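Side-chain contacts in structure-specific endonuclease subunit SLX1 (Candida glabrata, PDB 4XLG), which probably acts as the catalytic subunit of the SLX1-SLX4 endonuclease, nicking branched DNA near single-strand junctions during repair and recombination: residues 11-16 and 76-81; 23-28 and 108-113. The protein carries 1 engineered substitution. All blocks are in the same frame, centred on the assembly; numbering follows the deposited sequence.

Contact 1: residues 11-16 and 76-81. Engineered in segment 76-81: Gln-79 (natural residue Glu).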
# COMPACT_ATOMS: atom_id res chain seq x y z
N TYR B 11 -1.97 6.55 -3.00
CA TYR B 11 -0.68 6.55 -3.69
C TYR B 11 -0.74 5.27 -4.51
O TYR B 11 -0.98 4.18 -3.95
CB TYR B 11 0.53 6.56 -2.70
CG TYR B 11 1.67 7.41 -3.26
CD1 TYR B 11 2.42 6.96 -4.41
CD2 TYR B 11 1.92 8.67 -2.75
CE1 TYR B 11 3.43 7.79 -4.96
CE2 TYR B 11 2.92 9.48 -3.27
CZ TYR B 11 3.64 9.03 -4.39
OH TYR B 11 4.61 9.86 -4.90
N GLY B 12 -0.51 5.38 -5.82
CA GLY B 12 -0.72 4.20 -6.64
C GLY B 12 0.40 4.08 -7.67
O GLY B 12 1.03 5.07 -8.06
N CYS B 13 0.65 2.84 -8.07
CA CYS B 13 1.57 2.52 -9.18
C CYS B 13 0.73 2.10 -10.37
O CYS B 13 0.00 1.11 -10.27
CB CYS B 13 2.50 1.36 -8.84
SG CYS B 13 3.76 1.72 -7.62
N TYR B 14 0.87 2.81 -11.48
CA TYR B 14 -0.03 2.64 -12.63
C TYR B 14 0.69 2.09 -13.82
O TYR B 14 1.91 2.23 -14.00
CB TYR B 14 -0.70 3.98 -13.03
CG TYR B 14 0.32 5.12 -13.29
CD1 TYR B 14 0.87 5.33 -14.57
CD2 TYR B 14 0.74 5.98 -12.22
CE1 TYR B 14 1.79 6.36 -14.80
CE2 TYR B 14 1.63 7.05 -12.46
CZ TYR B 14 2.15 7.21 -13.78
OH TYR B 14 3.04 8.20 -14.00
N LEU B 15 -0.12 1.41 -14.65
CA LEU B 15 0.37 0.93 -15.95
C LEU B 15 -0.42 1.65 -17.06
O LEU B 15 -1.66 1.64 -17.04
CB LEU B 15 0.16 -0.59 -16.05
CG LEU B 15 0.49 -1.22 -17.42
CD1 LEU B 15 2.00 -1.06 -17.75
CD2 LEU B 15 0.03 -2.70 -17.46
N LEU B 16 0.32 2.29 -17.97
CA LEU B 16 -0.30 2.95 -19.13
C LEU B 16 -0.04 2.08 -20.34
O LEU B 16 1.00 1.45 -20.43
CB LEU B 16 0.31 4.33 -19.41
CG LEU B 16 0.40 5.31 -18.23
CD1 LEU B 16 1.05 6.66 -18.79
CD2 LEU B 16 -1.03 5.50 -17.60
N LEU B 76 7.23 3.55 -4.51
CA LEU B 76 8.40 3.62 -5.42
C LEU B 76 9.15 2.29 -5.45
O LEU B 76 9.68 1.86 -6.47
CB LEU B 76 9.38 4.72 -4.94
CG LEU B 76 8.84 6.14 -5.19
CD1 LEU B 76 9.67 7.22 -4.44
CD2 LEU B 76 8.78 6.40 -6.69
N GLN B 77 9.25 1.64 -4.29
CA GLN B 77 9.85 0.30 -4.28
C GLN B 77 9.12 -0.65 -5.22
O GLN B 77 9.77 -1.41 -5.96
CB GLN B 77 9.87 -0.30 -2.87
CG GLN B 77 10.79 0.45 -1.94
CD GLN B 77 10.62 -0.03 -0.51
OE1 GLN B 77 9.54 0.09 0.07
NE2 GLN B 77 11.67 -0.62 0.04
N PHE B 78 7.79 -0.62 -5.15
CA PHE B 78 6.97 -1.47 -6.06
C PHE B 78 7.18 -1.06 -7.49
O PHE B 78 7.43 -1.88 -8.37
CB PHE B 78 5.49 -1.33 -5.68
CG PHE B 78 4.61 -2.33 -6.32
CD1 PHE B 78 4.09 -2.10 -7.59
CD2 PHE B 78 4.24 -3.47 -5.64
CE1 PHE B 78 3.21 -3.02 -8.18
CE2 PHE B 78 3.38 -4.40 -6.22
CZ PHE B 78 2.86 -4.17 -7.51
N GLN B 79 7.11 0.24 -7.73
CA GLN B 79 7.29 0.73 -9.11
C GLN B 79 8.64 0.30 -9.70
O GLN B 79 8.71 -0.18 -10.84
CB GLN B 79 7.22 2.27 -9.12
CG GLN B 79 7.39 2.84 -10.59
CD GLN B 79 7.85 4.24 -10.54
OE1 GLN B 79 7.35 5.02 -9.75
NE2 GLN B 79 8.86 4.57 -11.33
N HIS B 80 9.70 0.48 -8.94
CA HIS B 80 11.01 0.14 -9.48
C HIS B 80 11.15 -1.36 -9.68
O HIS B 80 11.77 -1.79 -10.64
CB HIS B 80 12.10 0.70 -8.53
CG HIS B 80 12.12 2.20 -8.50
ND1 HIS B 80 12.62 2.92 -7.44
CD2 HIS B 80 11.67 3.11 -9.40
CE1 HIS B 80 12.47 4.22 -7.69
NE2 HIS B 80 11.90 4.36 -8.88
N ALA B 81 10.57 -2.15 -8.78
CA ALA B 81 10.65 -3.61 -8.94
C ALA B 81 9.87 -4.05 -10.21
O ALA B 81 10.31 -4.93 -10.98
CB ALA B 81 10.08 -4.28 -7.69
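Cys-13 meets the helix with its sulfur, which comes up against Phe-78 and the start of Gln-79. SG lies 3.8 Å from CD1 of Phe-78 and 5.0 Å from the ring centroid, in a direction 66° off the ring normal, an oblique sulfur-aromatic contact. Phe-78 CG is anti to its own backbone N (chi1 -168°), which turns the ring toward the strand, with CD1 4.0 Å from Cys-13 CB. The same sulfur also packs on Gln-79, 3.8 Å from CB and 3.7 Å from the backbone N. Cys-13 was modelled in two conformers, and the sulfur distances belong to one of them. Cys-13 is the middle residue of Gly-12, Cys-13 and Tyr-14, the counterpart of the GIY half of the family's signature motif; its CA and that of Gln-79 are just 6.0 Å apart, so helix 72-84 lies close against the strand. Gln-79 is engineered (Glu in the natural protein). Beyond CG its chain is extended, and the amide at its end bonds to Ser-29 through OE1 and to Gln-83 through NE2. Phe-69 and Phe-123 also meet the Phe-78 ring, edge-to-face, and enclose it from elsewhere in the chain.

Contact 2: residues 23-28 and 108-113; sequences QSFYIG and HHKLAM
Lys-110, which alone carries the helix side of this contact, has its backbone O hydrogen-bonded by NE1 of Trp-82, and the side chain of the same tryptophan also touches Ile-27 of the strand. No polar bond crosses directly between 23-28 and 108-113; the contact is made by the aliphatic part of the lysine. Its CD settles against the base of Phe-25, 3.9 Å from CB and 4.0 Å from CG, and approaches the ring obliquely. The chain crosses the phenylalanine at a slant, and NZ of Lys-110 comes 4.1 Å from CD2 of Phe-25, a loose approach. Bends at chi2 (-116°), chi3 and chi4 give the lysine this folded course. Lys-110 was modelled in two conformers, and the distances belong to one of them. Phe-25 CB points toward the helix, and CG, anti to the carbonyl carbon (chi1 -62°), sits where the lysine CD can reach it. Two residues on, Ile-27 points the same way and offers CD1 to the same methylene from 4.5 Å, at the margin of contact, so that Lys-110 CD faces both strand side chains. Ile-27 is the more deeply buried of the two and packs also on Gln-79 and Gln-83 of helix 72-84. Phe-25 touches Gln-17 and Ile-27 touches Leu-15, so both also pack against the neighbouring strand 12-18. Strand 25-30, outermost of its sheet within the chain, packs against helix 107-118 in the GIY-YIG nuclease fold, with Tyr-26, Ile-27 and Gly-28 forming the YIG half of the signature motif.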
# COMPACT_ATOMS: atom_id res chain seq x y z
N GLN B 23 1.71 -1.66 -28.38
CA GLN B 23 2.84 -2.34 -27.69
C GLN B 23 3.64 -1.39 -26.81
O GLN B 23 4.62 -1.81 -26.22
CB GLN B 23 3.79 -3.04 -28.70
CG GLN B 23 2.99 -4.04 -29.51
CD GLN B 23 3.79 -4.69 -30.65
OE1 GLN B 23 4.77 -5.35 -30.41
NE2 GLN B 23 3.34 -4.50 -31.89
N SER B 24 3.24 -0.11 -26.72
CA SER B 24 3.96 0.84 -25.82
C SER B 24 3.28 0.94 -24.47
O SER B 24 2.08 1.17 -24.37
CB SER B 24 4.06 2.28 -26.39
OG SER B 24 4.86 2.29 -27.62
N PHE B 25 4.09 0.76 -23.43
CA PHE B 25 3.62 0.83 -22.03
C PHE B 25 4.46 1.79 -21.23
O PHE B 25 5.63 2.10 -21.61
CB PHE B 25 3.73 -0.60 -21.39
CG PHE B 25 2.86 -1.62 -22.09
CD1 PHE B 25 1.52 -1.72 -21.75
CD2 PHE B 25 3.37 -2.43 -23.10
CE1 PHE B 25 0.66 -2.62 -22.40
CE2 PHE B 25 2.52 -3.36 -23.78
CZ PHE B 25 1.17 -3.44 -23.42
N TYR B 26 3.93 2.18 -20.07
CA TYR B 26 4.66 3.07 -19.18
C TYR B 26 4.26 2.72 -17.79
O TYR B 26 3.07 2.55 -17.53
CB TYR B 26 4.30 4.53 -19.49
CG TYR B 26 5.15 5.50 -18.69
CD1 TYR B 26 4.74 5.91 -17.43
CD2 TYR B 26 6.30 6.04 -19.21
CE1 TYR B 26 5.52 6.79 -16.66
CE2 TYR B 26 7.08 6.93 -18.47
CZ TYR B 26 6.65 7.32 -17.21
OH TYR B 26 7.39 8.19 -16.47
N ILE B 27 5.23 2.68 -16.88
CA ILE B 27 4.86 2.45 -15.47
C ILE B 27 5.31 3.62 -14.60
O ILE B 27 6.48 4.07 -14.73
CB ILE B 27 5.56 1.15 -14.95
CG1 ILE B 27 4.91 -0.06 -15.63
CG2 ILE B 27 5.43 1.01 -13.37
CD1 ILE B 27 5.82 -1.34 -15.51
N GLY B 28 4.44 4.12 -13.71
CA GLY B 28 4.93 5.18 -12.80
C GLY B 28 4.15 5.10 -11.49
O GLY B 28 3.41 4.16 -11.26
N HIS B 108 1.49 -9.54 -21.18
CA HIS B 108 1.39 -10.69 -20.29
C HIS B 108 2.45 -10.61 -19.22
O HIS B 108 2.18 -10.95 -18.07
CB HIS B 108 1.52 -12.01 -21.07
CG HIS B 108 0.39 -12.23 -22.01
ND1 HIS B 108 -0.75 -12.91 -21.66
CD2 HIS B 108 0.20 -11.78 -23.28
CE1 HIS B 108 -1.59 -12.91 -22.69
NE2 HIS B 108 -1.04 -12.21 -23.67
N HIS B 109 3.66 -10.16 -19.60
CA HIS B 109 4.76 -10.08 -18.63
C HIS B 109 4.54 -8.94 -17.64
O HIS B 109 4.79 -9.12 -16.47
CB HIS B 109 6.11 -9.90 -19.32
CG HIS B 109 6.59 -11.14 -20.01
ND1 HIS B 109 6.13 -11.53 -21.24
CD2 HIS B 109 7.46 -12.10 -19.61
CE1 HIS B 109 6.71 -12.67 -21.59
NE2 HIS B 109 7.52 -13.03 -20.62
N LYS B 110 4.07 -7.80 -18.14
CA LYS B 110 3.80 -6.64 -17.29
C LYS B 110 2.79 -7.03 -16.22
O LYS B 110 2.94 -6.66 -15.06
CB LYS B 110 3.25 -5.46 -18.12
CG LYS B 110 4.14 -5.08 -19.32
CD LYS B 110 4.70 -3.68 -19.16
CE LYS B 110 6.14 -3.59 -19.61
NZ LYS B 110 6.35 -4.21 -20.93
N LEU B 111 1.74 -7.77 -16.60
CA LEU B 111 0.71 -8.15 -15.64
C LEU B 111 1.15 -9.29 -14.70
O LEU B 111 0.82 -9.31 -13.53
CB LEU B 111 -0.57 -8.56 -16.39
CG LEU B 111 -1.19 -7.47 -17.25
CD1 LEU B 111 -2.42 -8.06 -18.07
CD2 LEU B 111 -1.61 -6.31 -16.34
N ALA B 112 1.90 -10.26 -15.22
CA ALA B 112 2.48 -11.29 -14.36
C ALA B 112 3.38 -10.69 -13.27
O ALA B 112 3.42 -11.20 -12.16
CB ALA B 112 3.29 -12.30 -15.19
N MET B 113 4.12 -9.63 -13.61
CA MET B 113 4.99 -8.99 -12.62
C MET B 113 4.15 -8.46 -11.46
O MET B 113 4.61 -8.46 -10.30
CB MET B 113 5.80 -7.84 -13.23
CG MET B 113 7.08 -8.30 -13.95
SD MET B 113 8.18 -9.13 -12.74
CE MET B 113 8.36 -7.92 -11.44

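In the fold
Starting from the N terminus, the chain lays down strand 12-18 and then its antiparallel neighbour, strand 25-30, before any long-range loop is closed. Contact 1 closes the first, bringing helix 72-84 back onto strand 12-18, with 59 residues between the segments. Contact 2 closes the second, bringing helix 107-118 onto strand 25-30, with 79 residues between the segments. Because 23-28 lies inside the first loop and 108-113 beyond it, the two cross and neither nests in the other. Their centres are 11 Å apart; backbone hydrogen bonds join the strands, and the backbone O of Ala-81 meets the methyl CE of Met-113. Two successive helices thus pack on the same face of the sheet, over its neighbouring strands 12-18 and 25-30.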